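Long-range contacts in 2-oxoglutarate-dependent dioxygenase tropC (Talaromyces stipitatus, PDB 6XJJ), which acts as a non-haem iron(II)- and 2-oxoglutarate-dependent dioxygenase in the biosynthesis of fungal tropolones: residues A[224-229]-A[310-315]; A[90-95]-A[251-256]; A[121-126]-A[141-146]. All coordinates share one frame; numbering follows the deposited sequence.

Contact 1 (A[224-229]-A[310-315]); sequences LLHYAP and RRYSVA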
ATOM      1  N   LEU A 224      -4.497  -6.624   4.779  1.00 64.99           N
ATOM      2  CA  LEU A 224      -5.937  -6.642   4.572  1.00 67.22           C
ATOM      3  C   LEU A 224      -6.568  -5.839   5.701  1.00 78.09           C
ATOM      4  O   LEU A 224      -6.270  -6.078   6.876  1.00 70.73           O
ATOM      5  CB  LEU A 224      -6.481  -8.072   4.565  1.00 66.02           C
ATOM      6  CG  LEU A 224      -5.852  -9.056   3.572  1.00 75.78           C
ATOM      7  CD1 LEU A 224      -6.526 -10.422   3.690  1.00 65.10           C
ATOM      8  CD2 LEU A 224      -5.879  -8.542   2.135  1.00 62.51           C
ATOM      9  N   LEU A 225      -7.426  -4.889   5.347  1.00 80.54           N
ATOM     10  CA  LEU A 225      -7.881  -3.865   6.276  1.00 74.94           C
ATOM     11  C   LEU A 225      -9.395  -3.906   6.415  1.00 76.99           C
ATOM     12  O   LEU A 225     -10.118  -4.050   5.420  1.00 73.60           O
ATOM     13  CB  LEU A 225      -7.432  -2.482   5.798  1.00 69.58           C
ATOM     14  CG  LEU A 225      -5.913  -2.268   5.791  1.00 80.76           C
ATOM     15  CD1 LEU A 225      -5.511  -1.053   4.969  1.00 86.64           C
ATOM     16  CD2 LEU A 225      -5.422  -2.097   7.209  1.00 77.48           C
ATOM     17  N   HIS A 226      -9.861  -3.785   7.660  1.00 81.91           N
ATOM     18  CA  HIS A 226     -11.280  -3.710   7.984  1.00 85.46           C
ATOM     19  C   HIS A 226     -11.534  -2.510   8.883  1.00 70.98           C
ATOM     20  O   HIS A 226     -10.860  -2.339   9.903  1.00 77.11           O
ATOM     21  CB  HIS A 226     -11.766  -4.975   8.689  1.00 86.48           C
ATOM     22  CG  HIS A 226     -13.203  -4.908   9.091  1.00 86.69           C
ATOM     23  ND1 HIS A 226     -13.721  -5.637  10.140  1.00 76.98           N
ATOM     24  CD2 HIS A 226     -14.238  -4.206   8.573  1.00 84.31           C
ATOM     25  CE1 HIS A 226     -15.009  -5.373  10.262  1.00 78.57           C
ATOM     26  NE2 HIS A 226     -15.345  -4.506   9.325  1.00 79.75           N
ATOM     27  N   TYR A 227     -12.527  -1.700   8.520  1.00 89.96           N
ATOM     28  CA  TYR A 227     -12.932  -0.520   9.288  1.00 86.27           C
ATOM     29  C   TYR A 227     -14.392  -0.708   9.686  1.00 82.14           C
ATOM     30  O   TYR A 227     -15.289  -0.534   8.856  1.00 79.12           O
ATOM     31  CB  TYR A 227     -12.771   0.749   8.459  1.00 75.95           C
ATOM     32  CG  TYR A 227     -11.368   1.027   7.979  1.00 71.76           C
ATOM     33  CD1 TYR A 227     -10.319   1.200   8.866  1.00 70.85           C
ATOM     34  CD2 TYR A 227     -11.088   1.059   6.620  1.00 99.11           C
ATOM     35  CE1 TYR A 227      -9.032   1.447   8.410  1.00 78.91           C
ATOM     36  CE2 TYR A 227      -9.814   1.298   6.154  1.00 88.32           C
ATOM     37  CZ  TYR A 227      -8.787   1.488   7.050  1.00 89.85           C
ATOM     38  OH  TYR A 227      -7.515   1.721   6.571  1.00 91.86           O
ATOM     39  N   ALA A 228     -14.643  -1.050  10.942  1.00 86.32           N
ATOM     40  CA  ALA A 228     -16.022  -1.150  11.396  1.00 89.70           C
ATOM     41  C   ALA A 228     -16.689   0.223  11.336  1.00 88.81           C
ATOM     42  O   ALA A 228     -16.077   1.226  11.724  1.00 83.86           O
ATOM     43  CB  ALA A 228     -16.084  -1.695  12.821  1.00100.50           C
ATOM     44  N   PRO A 229     -17.936   0.308  10.875  1.00 88.48           N
ATOM     45  CA  PRO A 229     -18.592   1.612  10.735  1.00 93.07           C
ATOM     46  C   PRO A 229     -19.139   2.124  12.060  1.00 90.26           C
ATOM     47  O   PRO A 229     -19.356   1.367  13.008  1.00 96.07           O
ATOM     48  CB  PRO A 229     -19.735   1.321   9.757  1.00 85.51           C
ATOM     49  CG  PRO A 229     -20.102  -0.088  10.058  1.00 80.26           C
ATOM     50  CD  PRO A 229     -18.820  -0.793  10.445  1.00 90.16           C
ATOM     51  N   ARG A 310     -19.475   0.422   6.001  1.00 96.70           N
ATOM     52  CA  ARG A 310     -18.407  -0.535   6.235  1.00 94.26           C
ATOM     53  C   ARG A 310     -17.393  -0.430   5.107  1.00 88.65           C
ATOM     54  O   ARG A 310     -17.758  -0.288   3.935  1.00 84.05           O
ATOM     55  CB  ARG A 310     -18.963  -1.955   6.335  1.00 99.01           C
ATOM     56  CG  ARG A 310     -17.945  -2.998   6.774  1.00 96.19           C
ATOM     57  CD  ARG A 310     -18.588  -4.382   6.908  1.00 79.11           C
ATOM     58  NE  ARG A 310     -19.640  -4.394   7.927  1.00 99.00           N
ATOM     59  CZ  ARG A 310     -19.416  -4.452   9.238  1.00 93.30           C
ATOM     60  NH1 ARG A 310     -18.178  -4.481   9.701  1.00 93.01           N
ATOM     61  NH2 ARG A 310     -20.429  -4.459  10.096  1.00 90.03           N
ATOM     62  N   ARG A 311     -16.113  -0.474   5.467  1.00 91.04           N
ATOM     63  CA  ARG A 311     -15.027  -0.201   4.534  1.00 97.20           C
ATOM     64  C   ARG A 311     -13.958  -1.278   4.635  1.00 92.69           C
ATOM     65  O   ARG A 311     -13.496  -1.614   5.734  1.00 80.40           O
ATOM     66  CB  ARG A 311     -14.415   1.188   4.789  1.00 86.23           C
ATOM     67  CG  ARG A 311     -13.185   1.525   3.932  1.00 97.97           C
ATOM     68  CD  ARG A 311     -12.684   2.947   4.198  1.00 91.39           C
ATOM     69  NE  ARG A 311     -11.314   3.175   3.727  1.00 83.07           N
ATOM     70  CZ  ARG A 311     -10.961   3.523   2.493  1.00 88.35           C
ATOM     71  NH1 ARG A 311     -11.870   3.702   1.540  1.00100.92           N
ATOM     72  NH2 ARG A 311      -9.674   3.696   2.216  1.00 78.14           N
ATOM     73  N   TYR A 312     -13.586  -1.815   3.478  1.00 86.34           N
ATOM     74  CA  TYR A 312     -12.438  -2.688   3.306  1.00 84.61           C
ATOM     75  C   TYR A 312     -11.423  -1.999   2.406  1.00 87.48           C
ATOM     76  O   TYR A 312     -11.771  -1.140   1.589  1.00 90.41           O
ATOM     77  CB  TYR A 312     -12.862  -4.020   2.689  1.00 82.52           C
ATOM     78  CG  TYR A 312     -13.752  -4.844   3.585  1.00 83.91           C
ATOM     79  CD1 TYR A 312     -13.307  -5.301   4.815  1.00 80.71           C
ATOM     80  CD2 TYR A 312     -15.065  -5.108   3.227  1.00 87.59           C
ATOM     81  CE1 TYR A 312     -14.127  -6.047   5.639  1.00 79.14           C
ATOM     82  CE2 TYR A 312     -15.894  -5.843   4.048  1.00 81.23           C
ATOM     83  CZ  TYR A 312     -15.422  -6.307   5.253  1.00 68.66           C
ATOM     84  OH  TYR A 312     -16.249  -7.040   6.073  1.00 78.20           O
ATOM     85  N   SER A 313     -10.159  -2.368   2.573  1.00 78.94           N
ATOM     86  CA  SER A 313      -9.126  -1.933   1.647  1.00 84.47           C
ATOM     87  C   SER A 313      -7.954  -2.898   1.744  1.00 71.19           C
ATOM     88  O   SER A 313      -7.778  -3.597   2.745  1.00 73.07           O
ATOM     89  CB  SER A 313      -8.694  -0.490   1.930  1.00 76.76           C
ATOM     90  OG  SER A 313      -8.149  -0.359   3.229  1.00 77.96           O
ATOM     91  N   VAL A 314      -7.170  -2.952   0.670  1.00 78.62           N
ATOM     92  CA  VAL A 314      -5.973  -3.782   0.612  1.00 75.38           C
ATOM     93  C   VAL A 314      -4.796  -2.869   0.313  1.00 70.12           C
ATOM     94  O   VAL A 314      -4.773  -2.186  -0.719  1.00 77.31           O
ATOM     95  CB  VAL A 314      -6.089  -4.896  -0.439  1.00 69.73           C
ATOM     96  CG1 VAL A 314      -4.786  -5.674  -0.528  1.00 71.53           C
ATOM     97  CG2 VAL A 314      -7.235  -5.828  -0.086  1.00 67.58           C
ATOM     98  N   ALA A 315      -3.829  -2.854   1.216  1.00 67.76           N
ATOM     99  CA  ALA A 315      -2.681  -1.967   1.132  1.00 67.14           C
ATOM    100  C   ALA A 315      -1.453  -2.839   0.961  1.00 69.93           C
ATOM    101  O   ALA A 315      -1.201  -3.728   1.779  1.00 64.75           O
ATOM    102  CB  ALA A 315      -2.562  -1.094   2.384  1.00 76.58           C
TER
HETATM  103  O   HOH W   1      -6.975   2.655   3.819  1.00 58.51           O
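Y227 and R311 lie side by side in an antiparallel strand pair belonging to the major sheet of the double-stranded beta-helix, the jelly-roll that encloses the iron in 2-oxoglutarate-dependent dioxygenases. The pair alternates between hydrogen-bonded and non-hydrogen-bonded positions. L225 N gives a bond to S313 O (2.9 Å) and Y227 N one to R311 O (3.0 Å), whereas the return bonds from S313 N and R311 N are weak.

Packing is dense on the face carrying L225, Y227, R311 and S313. The R311 chain runs extended from CG to NE alongside the tyrosine, with Y227 CE2 near the plane of the guanidinium at its edge, 3.4 Å from NE; the ring and guanidinium planes differ by only 16°. R311 probably binds the carboxylate end of 2-oxoglutarate, as its counterpart does in relatives, and R311-Y312-S313 fits the Arg-X-Ser motif of this family. A water joins Y227 OH, at 3.0 Å, to S313 OG, with a weaker link to R311 NH2. On the other face, L224 and V314 meet through CD2 and CG2 (3.8 Å), beneath helices 85-99 and 171-204.

The contact becomes looser toward the exposed R310. Its chain bends at chi3 (-62°), laying one guanidinium face over P229 CD. The H226 ring lies obliquely beside that of Y312, while its ND1 bonds to E140. That leaves NE2 to accept from R310 NH1 at 2.9 Å, a somewhat bent bond (133° at the hydrogen) lying in the planes of both the imidazole and the guanidinium.

Contact 2 (A[90-95]-A[251-256]); sequences KIFGCT and ILLQQK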
ATOM      1  N   LYS A  90     -11.992 -10.756  -6.188  1.00 85.03           N
ATOM      2  CA  LYS A  90     -11.653 -11.961  -5.451  1.00 85.32           C
ATOM      3  C   LYS A  90     -10.948 -11.620  -4.142  1.00 76.03           C
ATOM      4  O   LYS A  90     -11.195 -12.279  -3.126  1.00 81.03           O
ATOM      5  CB  LYS A  90     -10.798 -12.875  -6.338  1.00 81.04           C
ATOM      6  CG  LYS A  90     -10.787 -14.330  -5.915  1.00 86.15           C
ATOM      7  CD  LYS A  90      -9.837 -15.183  -6.755  1.00103.45           C
ATOM      8  CE  LYS A  90     -10.235 -15.221  -8.229  1.00102.41           C
ATOM      9  NZ  LYS A  90      -9.372 -16.164  -9.007  1.00110.55           N
ATOM     10  N   ILE A  91     -10.115 -10.574  -4.127  1.00 75.98           N
ATOM     11  CA  ILE A  91      -9.359 -10.256  -2.913  1.00 73.61           C
ATOM     12  C   ILE A  91     -10.254  -9.626  -1.846  1.00 74.52           C
ATOM     13  O   ILE A  91     -10.006  -9.807  -0.647  1.00 74.64           O
ATOM     14  CB  ILE A  91      -8.155  -9.345  -3.227  1.00 65.84           C
ATOM     15  CG1 ILE A  91      -7.168  -9.323  -2.060  1.00 66.20           C
ATOM     16  CG2 ILE A  91      -8.592  -7.916  -3.511  1.00 71.15           C
ATOM     17  CD1 ILE A  91      -6.427 -10.639  -1.843  1.00 75.78           C
ATOM     18  N   PHE A  92     -11.283  -8.864  -2.238  1.00 69.89           N
ATOM     19  CA  PHE A  92     -12.259  -8.425  -1.245  1.00 77.55           C
ATOM     20  C   PHE A  92     -13.114  -9.578  -0.746  1.00 67.77           C
ATOM     21  O   PHE A  92     -13.581  -9.546   0.396  1.00 75.40           O
ATOM     22  CB  PHE A  92     -13.164  -7.322  -1.786  1.00 71.03           C
ATOM     23  CG  PHE A  92     -12.493  -5.995  -1.907  1.00 76.66           C
ATOM     24  CD1 PHE A  92     -12.112  -5.307  -0.772  1.00 67.93           C
ATOM     25  CD2 PHE A  92     -12.316  -5.396  -3.139  1.00 80.84           C
ATOM     26  CE1 PHE A  92     -11.509  -4.075  -0.862  1.00 84.31           C
ATOM     27  CE2 PHE A  92     -11.719  -4.154  -3.236  1.00 73.20           C
ATOM     28  CZ  PHE A  92     -11.320  -3.493  -2.093  1.00 80.09           C
ATOM     29  N   GLY A  93     -13.344 -10.591  -1.578  1.00 69.03           N
ATOM     30  CA  GLY A  93     -13.946 -11.810  -1.068  1.00 75.63           C
ATOM     31  C   GLY A  93     -13.125 -12.412   0.054  1.00 71.86           C
ATOM     32  O   GLY A  93     -13.647 -12.723   1.126  1.00 80.58           O
ATOM     33  N   CYS A  94     -11.816 -12.563  -0.175  1.00 71.00           N
ATOM     34  CA  CYS A  94     -10.942 -13.109   0.858  1.00 78.53           C
ATOM     35  C   CYS A  94     -10.975 -12.255   2.116  1.00 84.18           C
ATOM     36  O   CYS A  94     -11.016 -12.782   3.233  1.00 80.22           O
ATOM     37  CB  CYS A  94      -9.508 -13.221   0.340  1.00 74.00           C
ATOM     38  SG  CYS A  94      -9.323 -14.421  -0.950  1.00109.72           S
ATOM     39  N   THR A  95     -10.959 -10.934   1.953  1.00 80.35           N
ATOM     40  CA  THR A  95     -10.848 -10.048   3.103  1.00 72.97           C
ATOM     41  C   THR A  95     -12.086 -10.139   3.984  1.00 74.26           C
ATOM     42  O   THR A  95     -11.978 -10.181   5.213  1.00 80.95           O
ATOM     43  CB  THR A  95     -10.627  -8.622   2.614  1.00 74.56           C
ATOM     44  OG1 THR A  95      -9.498  -8.601   1.733  1.00 69.81           O
ATOM     45  CG2 THR A  95     -10.341  -7.714   3.778  1.00 72.78           C
ATOM     46  N   ILE A 251       0.533   0.831  -2.632  1.00 56.55           N
ATOM     47  CA  ILE A 251      -0.520   0.647  -3.626  1.00 57.26           C
ATOM     48  C   ILE A 251      -1.765   0.188  -2.882  1.00 59.98           C
ATOM     49  O   ILE A 251      -1.762  -0.887  -2.266  1.00 62.20           O
ATOM     50  CB  ILE A 251      -0.148  -0.384  -4.704  1.00 60.81           C
ATOM     51  CG1 ILE A 251       1.218  -0.071  -5.311  1.00 69.14           C
ATOM     52  CG2 ILE A 251      -1.215  -0.357  -5.793  1.00 63.57           C
ATOM     53  CD1 ILE A 251       1.746  -1.149  -6.231  1.00 63.80           C
ATOM     54  N   LEU A 252      -2.832   0.975  -2.962  1.00 57.49           N
ATOM     55  CA  LEU A 252      -4.028   0.758  -2.167  1.00 68.56           C
ATOM     56  C   LEU A 252      -5.193   0.429  -3.087  1.00 67.71           C
ATOM     57  O   LEU A 252      -5.343   1.038  -4.151  1.00 61.81           O
ATOM     58  CB  LEU A 252      -4.365   2.007  -1.339  1.00 80.81           C
ATOM     59  CG  LEU A 252      -5.579   2.021  -0.406  1.00 64.22           C
ATOM     60  CD1 LEU A 252      -5.320   1.186   0.843  1.00 67.73           C
ATOM     61  CD2 LEU A 252      -5.957   3.458  -0.057  1.00 77.06           C
ATOM     62  N   LEU A 253      -6.015  -0.527  -2.671  1.00 73.06           N
ATOM     63  CA  LEU A 253      -7.257  -0.860  -3.357  1.00 67.25           C
ATOM     64  C   LEU A 253      -8.420  -0.490  -2.450  1.00 77.06           C
ATOM     65  O   LEU A 253      -8.601  -1.107  -1.395  1.00 73.42           O
ATOM     66  CB  LEU A 253      -7.306  -2.348  -3.709  1.00 74.22           C
ATOM     67  CG  LEU A 253      -8.613  -2.874  -4.313  1.00 72.97           C
ATOM     68  CD1 LEU A 253      -8.909  -2.216  -5.653  1.00 82.40           C
ATOM     69  CD2 LEU A 253      -8.570  -4.387  -4.452  1.00 76.04           C
ATOM     70  N   GLN A 254      -9.207   0.501  -2.855  1.00 82.73           N
ATOM     71  CA  GLN A 254     -10.358   0.891  -2.061  1.00 78.54           C
ATOM     72  C   GLN A 254     -11.589   0.158  -2.577  1.00 74.45           C
ATOM     73  O   GLN A 254     -11.559  -0.514  -3.611  1.00 91.88           O
ATOM     74  CB  GLN A 254     -10.591   2.395  -2.117  1.00 83.74           C
ATOM     75  CG  GLN A 254      -9.379   3.236  -1.967  1.00 80.00           C
ATOM     76  CD  GLN A 254      -9.764   4.666  -1.815  1.00 95.07           C
ATOM     77  OE1 GLN A 254     -10.929   4.961  -1.573  1.00125.98           O
ATOM     78  NE2 GLN A 254      -8.876   5.556  -2.209  1.00 98.27           N
ATOM     79  N   GLN A 255     -12.690   0.317  -1.856  1.00 88.80           N
ATOM     80  CA  GLN A 255     -13.909  -0.416  -2.149  1.00 75.87           C
ATOM     81  C   GLN A 255     -14.931   0.541  -2.754  1.00 82.19           C
ATOM     82  O   GLN A 255     -15.135   1.643  -2.235  1.00 84.83           O
ATOM     83  CB  GLN A 255     -14.456  -1.054  -0.873  1.00 78.66           C
ATOM     84  CG  GLN A 255     -15.312  -2.275  -1.094  1.00 89.82           C
ATOM     85  CD  GLN A 255     -15.745  -2.897   0.212  1.00 94.45           C
ATOM     86  OE1 GLN A 255     -15.450  -2.371   1.288  1.00 87.62           O
ATOM     87  NE2 GLN A 255     -16.399  -4.049   0.132  1.00100.24           N
ATOM     88  N   LYS A 256     -15.558   0.123  -3.852  1.00 90.76           N
ATOM     89  CA  LYS A 256     -16.603   0.924  -4.483  1.00 91.94           C
ATOM     90  C   LYS A 256     -17.718   1.233  -3.495  1.00100.42           C
ATOM     91  O   LYS A 256     -18.326   0.324  -2.919  1.00 90.70           O
ATOM     92  CB  LYS A 256     -17.148   0.189  -5.711  1.00 90.98           C
ATOM     93  CG  LYS A 256     -18.398   0.787  -6.365  1.00102.10           C
ATOM     94  CD  LYS A 256     -18.668   0.118  -7.718  1.00122.21           C
ATOM     95  CE  LYS A 256     -20.109   0.279  -8.190  1.00122.69           C
ATOM     96  NZ  LYS A 256     -20.565   1.692  -8.271  1.00123.38           N
TER
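F92 meets L253 and Q255 because its CG stands anti to the carbonyl carbon (chi1 -74°), which sends the ring out from helix 85-99 toward strand 249-253. L253 answers with CG anti to its backbone N (chi1 174°), the rotation that turns its branched end back to the helix. The two side chains cross at an angle, CE2 of F92 resting 3.4 Å from CD2 of L253. The same methyl also touches I91: CG2 of the isoleucine comes to 3.7 Å from L253 CD2 as the two side chains run antiparallel, each passing alongside the other. One leucine branch is therefore shared by consecutive helix residues.

Farther along 251-256, the backbone takes over. F92 CZ approaches Q254 O at 3.4 Å, and Q255 then lays its aliphatic part over one ring face. This is a CH-pi contact, with CG 4.3 Å from the F92 ring centroid and 13° off the ring normal. Beyond CG the glutamine chain is extended, carrying OE1 to Y312 N, from which it accepts a hydrogen bond; Y312 itself also packs against F92. Q254 turns away from the helix, and its OE1 accepts a weak hydrogen bond from R311 NH1.

Within the helix, I91 O is held twice, by T95 N (3.0 Å) and by T95 OG1 (2.7 Å), one coming from above the carbonyl plane and the other from below it.

Joined in this way by apolar and CH-pi contacts are a helix of the N-terminal region and the major sheet of the jelly-roll core, in keeping with the fold of iron/ascorbate-dependent oxidoreductases, in which N-terminal helices pack against the catalytic barrel.

Contact 3 (A[121-126]-A[141-146]); sequences GYEPSL and CFITGA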
ATOM      1  N   GLY A 121       0.482 -11.786  10.657  1.00 81.01           N
ATOM      2  CA  GLY A 121      -0.712 -12.319  11.286  1.00 75.43           C
ATOM      3  C   GLY A 121      -1.776 -11.271  11.552  1.00 79.29           C
ATOM      4  O   GLY A 121      -1.867 -10.274  10.830  1.00 76.47           O
ATOM      5  N   TYR A 122      -2.576 -11.479  12.597  1.00 81.62           N
ATOM      6  CA  TYR A 122      -3.731 -10.640  12.880  1.00 81.07           C
ATOM      7  C   TYR A 122      -3.410  -9.604  13.951  1.00 81.20           C
ATOM      8  O   TYR A 122      -2.748  -9.905  14.947  1.00 69.96           O
ATOM      9  CB  TYR A 122      -4.915 -11.498  13.328  1.00 83.67           C
ATOM     10  CG  TYR A 122      -6.099 -10.698  13.808  1.00 76.91           C
ATOM     11  CD1 TYR A 122      -6.893  -9.988  12.915  1.00 79.18           C
ATOM     12  CD2 TYR A 122      -6.438 -10.671  15.152  1.00 94.80           C
ATOM     13  CE1 TYR A 122      -7.971  -9.261  13.353  1.00 86.62           C
ATOM     14  CE2 TYR A 122      -7.520  -9.947  15.600  1.00 84.32           C
ATOM     15  CZ  TYR A 122      -8.284  -9.247  14.694  1.00 78.65           C
ATOM     16  OH  TYR A 122      -9.365  -8.527  15.120  1.00 77.11           O
ATOM     17  N   GLU A 123      -3.896  -8.383  13.740  1.00 83.33           N
ATOM     18  CA  GLU A 123      -3.767  -7.310  14.718  1.00 77.98           C
ATOM     19  C   GLU A 123      -5.158  -6.741  14.944  1.00 78.30           C
ATOM     20  O   GLU A 123      -5.803  -6.289  13.976  1.00 71.53           O
ATOM     21  CB  GLU A 123      -2.802  -6.215  14.256  1.00 75.10           C
ATOM     22  CG  GLU A 123      -2.526  -5.162  15.325  1.00 86.21           C
ATOM     23  CD  GLU A 123      -1.469  -4.164  14.905  1.00 87.35           C
ATOM     24  OE1 GLU A 123      -0.982  -4.256  13.759  1.00 90.03           O
ATOM     25  OE2 GLU A 123      -1.109  -3.293  15.724  1.00 95.98           O
ATOM     26  N   PRO A 124      -5.666  -6.730  16.171  1.00 90.82           N
ATOM     27  CA  PRO A 124      -7.031  -6.259  16.405  1.00 90.67           C
ATOM     28  C   PRO A 124      -7.092  -4.736  16.447  1.00 79.07           C
ATOM     29  O   PRO A 124      -6.085  -4.036  16.354  1.00 74.80           O
ATOM     30  CB  PRO A 124      -7.386  -6.881  17.755  1.00 82.59           C
ATOM     31  CG  PRO A 124      -6.098  -7.018  18.453  1.00 76.72           C
ATOM     32  CD  PRO A 124      -5.027  -7.186  17.422  1.00 81.17           C
ATOM     33  N   SER A 125      -8.312  -4.232  16.592  1.00 72.76           N
ATOM     34  CA  SER A 125      -8.539  -2.801  16.569  1.00 87.02           C
ATOM     35  C   SER A 125      -8.273  -2.182  17.942  1.00 85.56           C
ATOM     36  O   SER A 125      -8.120  -2.870  18.957  1.00 85.74           O
ATOM     37  CB  SER A 125      -9.967  -2.501  16.115  1.00 81.72           C
ATOM     38  OG  SER A 125     -10.912  -3.027  17.033  1.00 90.12           O
ATOM     39  N   LEU A 126      -8.187  -0.854  17.949  1.00 81.82           N
ATOM     40  CA  LEU A 126      -8.201  -0.063  19.175  1.00 84.45           C
ATOM     41  C   LEU A 126      -6.922  -0.258  19.984  1.00 83.32           C
ATOM     42  O   LEU A 126      -6.954  -0.294  21.214  1.00 87.29           O
ATOM     43  CB  LEU A 126      -9.415  -0.397  20.037  1.00 78.34           C
ATOM     44  CG  LEU A 126     -10.775  -0.294  19.352  1.00 77.03           C
ATOM     45  CD1 LEU A 126     -11.853  -0.717  20.333  1.00 77.77           C
ATOM     46  CD2 LEU A 126     -11.033   1.100  18.793  1.00 73.62           C
ATOM     47  N   CYS A 141      -6.609  -5.379  11.061  1.00 70.84           N
ATOM     48  CA  CYS A 141      -5.754  -5.722   9.923  1.00 77.20           C
ATOM     49  C   CYS A 141      -5.139  -7.115  10.038  1.00 74.20           C
ATOM     50  O   CYS A 141      -4.944  -7.658  11.129  1.00 71.11           O
ATOM     51  CB  CYS A 141      -4.625  -4.694   9.716  1.00 81.04           C
ATOM     52  SG  CYS A 141      -3.445  -4.452  11.074  1.00 82.58           S
ATOM     53  N   PHE A 142      -4.821  -7.669   8.861  1.00 80.31           N
ATOM     54  CA  PHE A 142      -4.114  -8.936   8.678  1.00 79.78           C
ATOM     55  C   PHE A 142      -2.898  -8.668   7.802  1.00 70.29           C
ATOM     56  O   PHE A 142      -3.018  -8.017   6.759  1.00 73.56           O
ATOM     57  CB  PHE A 142      -5.027  -9.992   8.032  1.00 65.10           C
ATOM     58  CG  PHE A 142      -4.320 -11.270   7.627  1.00 71.43           C
ATOM     59  CD1 PHE A 142      -3.936 -12.208   8.576  1.00 73.78           C
ATOM     60  CD2 PHE A 142      -4.095 -11.559   6.284  1.00 86.83           C
ATOM     61  CE1 PHE A 142      -3.304 -13.389   8.195  1.00 78.42           C
ATOM     62  CE2 PHE A 142      -3.469 -12.743   5.900  1.00 72.05           C
ATOM     63  CZ  PHE A 142      -3.074 -13.654   6.858  1.00 65.00           C
ATOM     64  N   ILE A 143      -1.739  -9.180   8.215  1.00 69.64           N
ATOM     65  CA  ILE A 143      -0.449  -8.761   7.675  1.00 83.33           C
ATOM     66  C   ILE A 143       0.241  -9.956   7.029  1.00 81.04           C
ATOM     67  O   ILE A 143       0.379 -11.013   7.656  1.00 82.79           O
ATOM     68  CB  ILE A 143       0.442  -8.160   8.776  1.00 77.49           C
ATOM     69  CG1 ILE A 143      -0.267  -6.965   9.417  1.00 76.59           C
ATOM     70  CG2 ILE A 143       1.777  -7.713   8.195  1.00 69.13           C
ATOM     71  CD1 ILE A 143       0.357  -6.485  10.714  1.00 82.47           C
ATOM     72  N   THR A 144       0.681  -9.782   5.784  1.00 70.39           N
ATOM     73  CA  THR A 144       1.502 -10.766   5.094  1.00 73.82           C
ATOM     74  C   THR A 144       2.790 -10.116   4.606  1.00 80.10           C
ATOM     75  O   THR A 144       2.938  -8.892   4.594  1.00 79.99           O
ATOM     76  CB  THR A 144       0.762 -11.391   3.902  1.00 70.31           C
ATOM     77  OG1 THR A 144       0.346 -10.359   3.000  1.00 70.52           O
ATOM     78  CG2 THR A 144      -0.441 -12.180   4.367  1.00 65.02           C
ATOM     79  N   GLY A 145       3.730 -10.969   4.212  1.00 80.51           N
ATOM     80  CA  GLY A 145       4.928 -10.547   3.517  1.00 67.67           C
ATOM     81  C   GLY A 145       5.352 -11.633   2.551  1.00 76.98           C
ATOM     82  O   GLY A 145       4.567 -12.548   2.284  1.00 69.16           O
ATOM     83  N   ALA A 146       6.563 -11.549   2.003  1.00 73.52           N
ATOM     84  CA  ALA A 146       7.040 -12.613   1.129  1.00 67.45           C
ATOM     85  C   ALA A 146       7.221 -13.888   1.941  1.00 80.79           C
ATOM     86  O   ALA A 146       7.670 -13.851   3.089  1.00 67.95           O
ATOM     87  CB  ALA A 146       8.355 -12.219   0.453  1.00 59.29           C
TER
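G121 pairs with I143 at the start of a short antiparallel ladder, the two strands of a long-looped beta-hairpin at one margin of the main sheet; strand 121-123 is the outermost in the chain on this side. Two bonds join the pair, G121 N to I143 O at 3.1 Å and I143 N to G121 O at 2.8 Å. The backbone angles of G121 (phi 117°, psi -150°) are of a kind that glycine adopts readily, since a CB there would press against the preceding carbonyl oxygen. Over its peptide comes the F142 ring, with CD1 3.6 Å from G121 O.

Y122 follows at a non-hydrogen-bonded position opposite F142. Its side chain, on the same sheet face as F142, passes CD1 within 3.5 Å of C141 O, and its hydroxyl is hydrogen-bonded to E140. F142 continues that face inward, meeting the rings of F98 and F174.

E123 returns to a hydrogen-bonded position, opposite C141. E123 N donates to C141 O (2.9 Å), and C141 N returns a nearly straight bond to E123 O (3.2 Å, 177° at the hydrogen). On the face shared with I143, the glutamate chain extends alongside the cysteine toward R223 of the next strand. The glutamate and isoleucine side chains pass at a slant, with E123 OE1 4.0 Å from I143 CD1.

All three contacts reach one sheet in which strands 249-253, 311-318, 222-227, 139-144 and 121-123 follow one another, with helix 85-99 of contact 2 lying against it. Contacts 1 and 2 have centres about 8 Å apart and meet at V314 O and L253 N, hydrogen-bonded at 2.8 Å. On the other side, L224 N bonds to F142 O (2.8 Å), joining contact 1 to contact 3, whose centre is about 12 Å away. E140 reinforces that junction, one carboxylate oxygen serving H226 and the other Y122. Contact 1 comes nearest the metal, the A315 side chain about 7 Å from the iron; the side chains of Q254 in contact 2 and C141 in contact 3 are each about 11 Å from it.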